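PDB 2HEU: sugar ABC transporter, sugar-binding protein from Streptococcus pneumoniae, which probably captures sugar outside the cell and hands it to an ABC transporter for uptake, as extracellular solute-binding proteins do, and is modelled here without sugar. Local coordinates for residues N127-Y133 with M253-W259; G244-R248 with N270-G274. One frame throughout, in Å; residues are numbered along the deposited sequence. Where two conformers were deposited one is given.

Contact 1: N127-Y133 with M253-W259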
loop_
_atom_site.group_PDB
_atom_site.type_symbol
_atom_site.label_atom_id
_atom_site.label_comp_id
_atom_site.label_asym_id
_atom_site.label_seq_id
_atom_site.Cartn_x
_atom_site.Cartn_y
_atom_site.Cartn_z
ATOM N N ASN A 127 -1.341 3.250 -1.643
ATOM C CA ASN A 127 -2.267 2.261 -1.222
ATOM C C ASN A 127 -2.541 2.318 0.291
ATOM O O ASN A 127 -1.902 3.052 1.010
ATOM C CB ASN A 127 -1.872 0.863 -1.749
ATOM C CG ASN A 127 -0.486 0.470 -1.397
ATOM O OD1 ASN A 127 0.000 0.669 -0.286
ATOM N ND2 ASN A 127 0.201 -0.068 -2.343
ATOM N N ALA A 128 -3.534 1.534 0.700
ATOM C CA ALA A 128 -3.954 1.400 2.083
ATOM C C ALA A 128 -4.414 -0.028 2.288
ATOM O O ALA A 128 -4.513 -0.809 1.317
ATOM C CB ALA A 128 -4.993 2.420 2.444
ATOM N N TYR A 129 -4.741 -0.370 3.518
ATOM C CA TYR A 129 -5.168 -1.727 3.853
ATOM C C TYR A 129 -6.199 -1.710 4.923
ATOM O O TYR A 129 -6.156 -0.907 5.871
ATOM C CB TYR A 129 -3.931 -2.523 4.328
ATOM C CG TYR A 129 -4.190 -4.005 4.520
ATOM C CD1 TYR A 129 -3.830 -4.913 3.538
ATOM C CD2 TYR A 129 -4.796 -4.491 5.655
ATOM C CE1 TYR A 129 -4.083 -6.314 3.685
ATOM C CE2 TYR A 129 -5.041 -5.823 5.855
ATOM C CZ TYR A 129 -4.675 -6.760 4.870
ATOM O OH TYR A 129 -4.882 -8.074 5.111
ATOM N N GLY A 130 -7.155 -2.597 4.847
ATOM C CA GLY A 130 -8.154 -2.717 5.911
ATOM C C GLY A 130 -9.108 -3.872 5.622
ATOM O O GLY A 130 -8.742 -4.846 4.974
ATOM N N ILE A 131 -10.344 -3.714 6.137
ATOM C CA ILE A 131 -11.308 -4.779 6.043
ATOM C C ILE A 131 -12.448 -4.312 5.128
ATOM O O ILE A 131 -13.121 -3.320 5.408
ATOM C CB ILE A 131 -11.929 -5.206 7.395
ATOM C CG1 ILE A 131 -10.810 -5.434 8.447
ATOM C CG2 ILE A 131 -12.779 -6.394 7.236
ATOM C CD1 ILE A 131 -9.841 -6.545 8.126
ATOM N N TYR A 132 -12.635 -5.027 4.000
ATOM C CA TYR A 132 -13.881 -4.829 3.177
ATOM C C TYR A 132 -15.009 -5.479 3.864
ATOM O O TYR A 132 -14.883 -6.575 4.438
ATOM C CB TYR A 132 -13.672 -5.497 1.790
ATOM C CG TYR A 132 -12.665 -4.770 0.941
ATOM C CD1 TYR A 132 -13.101 -3.766 0.071
ATOM C CD2 TYR A 132 -11.328 -5.015 1.008
ATOM C CE1 TYR A 132 -12.204 -3.078 -0.733
ATOM C CE2 TYR A 132 -10.436 -4.326 0.228
ATOM C CZ TYR A 132 -10.894 -3.344 -0.654
ATOM O OH TYR A 132 -10.026 -2.642 -1.468
ATOM N N TYR A 133 -16.191 -4.812 3.818
ATOM C CA TYR A 133 -17.372 -5.425 4.416
ATOM C C TYR A 133 -18.581 -5.093 3.595
ATOM O O TYR A 133 -18.649 -4.135 2.782
ATOM C CB TYR A 133 -17.571 -4.962 5.884
ATOM C CG TYR A 133 -18.051 -3.530 6.102
ATOM C CD1 TYR A 133 -17.204 -2.442 5.979
ATOM C CD2 TYR A 133 -19.372 -3.309 6.447
ATOM C CE1 TYR A 133 -17.655 -1.173 6.194
ATOM C CE2 TYR A 133 -19.835 -2.003 6.635
ATOM C CZ TYR A 133 -18.965 -0.943 6.525
ATOM O OH TYR A 133 -19.429 0.325 6.725
ATOM N N MET A 253 -16.915 -10.174 4.961
ATOM C CA MET A 253 -15.713 -9.368 5.066
ATOM C C MET A 253 -14.548 -10.046 4.403
ATOM O O MET A 253 -14.465 -11.284 4.323
ATOM C CB MET A 253 -15.319 -9.157 6.553
ATOM C CG MET A 253 -16.296 -8.331 7.350
ATOM S SD MET A 253 -15.828 -8.124 9.087
ATOM C CE MET A 253 -16.211 -9.790 9.693
ATOM N N THR A 254 -13.563 -9.250 3.989
ATOM C CA THR A 254 -12.253 -9.810 3.640
ATOM C C THR A 254 -11.194 -8.811 3.891
ATOM O O THR A 254 -11.369 -7.631 3.557
ATOM C CB THR A 254 -12.239 -10.365 2.171
ATOM O OG1 THR A 254 -11.076 -11.174 1.988
ATOM C CG2 THR A 254 -12.311 -9.330 1.103
ATOM N N PRO A 255 -10.055 -9.184 4.495
ATOM C CA PRO A 255 -8.955 -8.236 4.745
ATOM C C PRO A 255 -8.110 -8.119 3.524
ATOM O O PRO A 255 -7.597 -9.113 2.990
ATOM C CB PRO A 255 -8.186 -8.931 5.905
ATOM C CG PRO A 255 -8.390 -10.419 5.618
ATOM C CD PRO A 255 -9.784 -10.527 5.091
ATOM N N ASN A 256 -7.907 -6.902 3.050
ATOM C CA ASN A 256 -7.038 -6.764 1.842
ATOM C C ASN A 256 -6.703 -5.262 1.642
ATOM O O ASN A 256 -7.138 -4.381 2.414
ATOM C CB ASN A 256 -7.720 -7.389 0.614
ATOM C CG ASN A 256 -6.726 -8.142 -0.246
ATOM O OD1 ASN A 256 -6.849 -9.423 -0.383
ATOM N ND2 ASN A 256 -5.771 -7.506 -0.776
ATOM N N GLY A 257 -5.908 -5.038 0.613
ATOM C CA GLY A 257 -5.510 -3.678 0.299
ATOM C C GLY A 257 -6.539 -2.963 -0.519
ATOM O O GLY A 257 -7.482 -3.531 -1.083
ATOM N N SER A 258 -6.304 -1.645 -0.665
ATOM C CA SER A 258 -7.142 -0.775 -1.499
ATOM C C SER A 258 -7.194 -1.186 -2.946
ATOM O O SER A 258 -8.131 -0.836 -3.650
ATOM C CB SER A 258 -6.570 0.674 -1.372
ATOM O OG SER A 258 -5.188 0.747 -1.624
ATOM N N TRP A 259 -6.156 -1.910 -3.388
ATOM C CA TRP A 259 -6.086 -2.396 -4.752
ATOM C C TRP A 259 -7.271 -3.328 -5.074
ATOM O O TRP A 259 -7.644 -3.505 -6.235
ATOM C CB TRP A 259 -4.776 -3.137 -5.020
ATOM C CG TRP A 259 -4.442 -4.181 -4.024
ATOM C CD1 TRP A 259 -4.934 -5.451 -3.953
ATOM C CD2 TRP A 259 -3.568 -4.049 -2.875
ATOM N NE1 TRP A 259 -4.401 -6.120 -2.855
ATOM C CE2 TRP A 259 -3.584 -5.273 -2.184
ATOM C CE3 TRP A 259 -2.796 -2.992 -2.365
ATOM C CZ2 TRP A 259 -2.827 -5.467 -1.009
ATOM C CZ3 TRP A 259 -2.053 -3.179 -1.198
ATOM C CH2 TRP A 259 -2.053 -4.417 -0.574
#

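Contact 2: G244-R248 with N270-G274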
loop_
_atom_site.group_PDB
_atom_site.type_symbol
_atom_site.label_atom_id
_atom_site.label_comp_id
_atom_site.label_asym_id
_atom_site.label_seq_id
_atom_site.Cartn_x
_atom_site.Cartn_y
_atom_site.Cartn_z
ATOM N N GLY A 244 -14.119 -13.202 -5.251
ATOM C CA GLY A 244 -15.395 -13.708 -5.689
ATOM C C GLY A 244 -16.323 -14.013 -4.552
ATOM O O GLY A 244 -17.520 -13.640 -4.591
ATOM N N ALA A 245 -15.860 -14.647 -3.498
ATOM C CA ALA A 245 -16.707 -14.993 -2.360
ATOM C C ALA A 245 -17.284 -13.675 -1.751
ATOM O O ALA A 245 -18.466 -13.638 -1.375
ATOM C CB ALA A 245 -15.961 -15.756 -1.304
ATOM N N PHE A 246 -16.444 -12.658 -1.611
ATOM C CA PHE A 246 -16.934 -11.392 -1.065
ATOM C C PHE A 246 -17.948 -10.766 -2.012
ATOM O O PHE A 246 -19.015 -10.308 -1.605
ATOM C CB PHE A 246 -15.754 -10.486 -0.769
ATOM C CG PHE A 246 -16.175 -9.150 -0.246
ATOM C CD1 PHE A 246 -16.689 -9.004 1.053
ATOM C CD2 PHE A 246 -16.138 -8.010 -1.033
ATOM C CE1 PHE A 246 -17.155 -7.812 1.512
ATOM C CE2 PHE A 246 -16.573 -6.783 -0.557
ATOM C CZ PHE A 246 -17.078 -6.685 0.718
ATOM N N ALA A 247 -17.591 -10.695 -3.303
ATOM C CA ALA A 247 -18.498 -10.039 -4.299
ATOM C C ALA A 247 -19.855 -10.733 -4.362
ATOM O O ALA A 247 -20.874 -10.083 -4.613
ATOM C CB ALA A 247 -17.868 -10.005 -5.644
ATOM N N ARG A 248 -19.864 -12.060 -4.179
ATOM C CA ARG A 248 -21.092 -12.820 -4.228
ATOM C C ARG A 248 -21.958 -12.680 -2.983
ATOM O O ARG A 248 -23.087 -13.131 -2.976
ATOM C CB ARG A 248 -20.823 -14.331 -4.376
ATOM C CG ARG A 248 -20.298 -14.745 -5.776
ATOM C CD ARG A 248 -20.126 -16.252 -5.851
ATOM N NE ARG A 248 -19.096 -16.804 -5.021
ATOM C CZ ARG A 248 -17.788 -16.926 -5.351
ATOM N NH1 ARG A 248 -17.359 -16.543 -6.554
ATOM N NH2 ARG A 248 -16.963 -17.565 -4.561
ATOM N N ASN A 270 -23.881 -7.232 -5.792
ATOM C CA ASN A 270 -25.248 -6.723 -5.620
ATOM C C ASN A 270 -25.462 -6.165 -4.217
ATOM O O ASN A 270 -26.505 -6.413 -3.592
ATOM C CB ASN A 270 -26.234 -7.861 -5.904
ATOM C CG ASN A 270 -27.572 -7.405 -6.066
ATOM O OD1 ASN A 270 -27.840 -6.308 -6.573
ATOM N ND2 ASN A 270 -28.501 -8.218 -5.605
ATOM N N PHE A 271 -24.533 -5.423 -3.702
ATOM C CA PHE A 271 -24.588 -4.740 -2.386
ATOM C C PHE A 271 -23.647 -3.582 -2.415
ATOM O O PHE A 271 -22.738 -3.496 -3.245
ATOM C CB PHE A 271 -24.286 -5.716 -1.279
ATOM C CG PHE A 271 -22.880 -6.280 -1.315
ATOM C CD1 PHE A 271 -22.600 -7.444 -1.979
ATOM C CD2 PHE A 271 -21.826 -5.648 -0.627
ATOM C CE1 PHE A 271 -21.281 -7.973 -2.008
ATOM C CE2 PHE A 271 -20.583 -6.156 -0.651
ATOM C CZ PHE A 271 -20.302 -7.338 -1.334
ATOM N N LYS A 272 -23.771 -2.767 -1.351
ATOM C CA LYS A 272 -22.962 -1.584 -1.127
ATOM C C LYS A 272 -21.708 -1.942 -0.317
ATOM O O LYS A 272 -21.777 -2.416 0.822
ATOM C CB LYS A 272 -23.798 -0.532 -0.423
ATOM C CG LYS A 272 -24.857 0.025 -1.372
ATOM C CD LYS A 272 -24.384 0.450 -2.818
ATOM C CE LYS A 272 -25.376 1.321 -3.601
ATOM N NZ LYS A 272 -25.027 1.290 -5.028
ATOM N N ILE A 273 -20.556 -1.749 -0.915
ATOM C CA ILE A 273 -19.278 -2.119 -0.289
ATOM C C ILE A 273 -18.803 -1.015 0.618
ATOM O O ILE A 273 -18.820 0.153 0.240
ATOM C CB ILE A 273 -18.201 -2.401 -1.357
ATOM C CG1 ILE A 273 -18.655 -3.515 -2.295
ATOM C CG2 ILE A 273 -16.839 -2.669 -0.736
ATOM C CD1 ILE A 273 -17.959 -3.460 -3.635
ATOM N N GLY A 274 -18.332 -1.394 1.825
ATOM C CA GLY A 274 -17.636 -0.482 2.677
ATOM C C GLY A 274 -16.289 -1.033 3.057
ATOM O O GLY A 274 -15.940 -2.199 2.770
HETATM O O HOH W 1 -23.548 -9.851 -4.747
#

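Contact 1: N127-Y133 with M253-W259
Y132 lays its ring along the neighbouring strand and donates a hydrogen bond from its hydroxyl to G257 O, OH to O 2.7 Å. With CG beside the backbone N (chi1 -70°) the ring heads along the partner strand, and its turn about the CB-CG bond brings its edge to the carbonyl oxygens of T254 and G257. Underneath, strands 129-133 and 253-257 run antiparallel, and the hydrogen-bonded pairs are G130 with N256 and Y132 with T254. The straightest of these bonds is G130 N to N256 O, 3.0 Å with 175° at the hydrogen. Together with strand 273-276, on the far side of 129-134, they make the three-stranded antiparallel sheet of one lobe of this solute-binding fold. On the sheet face away from Y132 the packing is tight. Y129 spreads one ring face over the N256 peptide, whose O stands 3.5 Å above the ring plane, while its OH reaches past P255 to bond with T176 O. Next along, I131 CD1 meets P255 CB at 3.7 Å and I131 CG2 rests against M253 CB. Beyond G257, S258 makes two more bonds to A128: A128 N donates to S258 OG at 3.0 Å, and S258 N returns a bond to A128 O from above the carbonyl plane. The looser, partly exposed end belongs to N127 and W259. There the amide carbon CG of N127 stands 4.0 Å from W259 CZ3, at the indole edge with the two planes 83° apart, and N127 OD1 turns instead to A291 N and W361 NE1.

Contact 2: G244-R248 with N270-G274
The backbone carbonyls of F246 and A247, in helix 239-247, face the ring of F271 in the loop 270-272 that leads into strand 273-276, and no direct hydrogen bond joins the two segments. This is helix-on-sheet packing within the α/β architecture of a periplasmic-type binding protein, with a T-shaped aromatic pair at its centre. F271 points its ring edge at a face of F246; the centroids are 5.3 Å apart and the planes almost perpendicular, at 89°. The closest carbons of the pair, F246 CZ and F271 CE2, lie 3.8 Å apart, and the meeting point is nearer the rim of the F246 ring than its middle. F246 extends its ring away from its own backbone N (chi1 178°), which carries CE2 and CZ out to the neighbouring segment. Round the rim, F271 CZ comes within 3.2 Å of F246 O and CE1 lies near A247 O, so the slightly positive ring hydrogens look toward carbonyl oxygens. At the edge of F246, I273 CG2 packs against CE2 at 4.1 Å, while I261 and I264 of helix 260-265 also touch I273. Toward the surface, where N270 is exposed, a water bridges the gap, donating to A247 O at 2.7 Å and accepting from N270 N at 2.8 Å.

Strand 129-134 joins the two contacts: it pairs with 253-257 in contact 1 and with 273-276, which contact 2 enters, along its other edge. The bridge between them is a probable hydrogen bond from Y133 N to G274 O, 2.8 Å, and their centres lie about 13 Å apart. Side chains meet as well. Y132 CB packs on F246 CZ at 3.8 Å, and Y132 CD1 lies 4.0 Å from I273 CG2, so the Y132 side chain fills the layer between its own strand and F246 of helix 239-247. That helix leads along the chain into strand 253-257. The sodium ion, bound by K103 and E335, is coordinated by residues of neither contact.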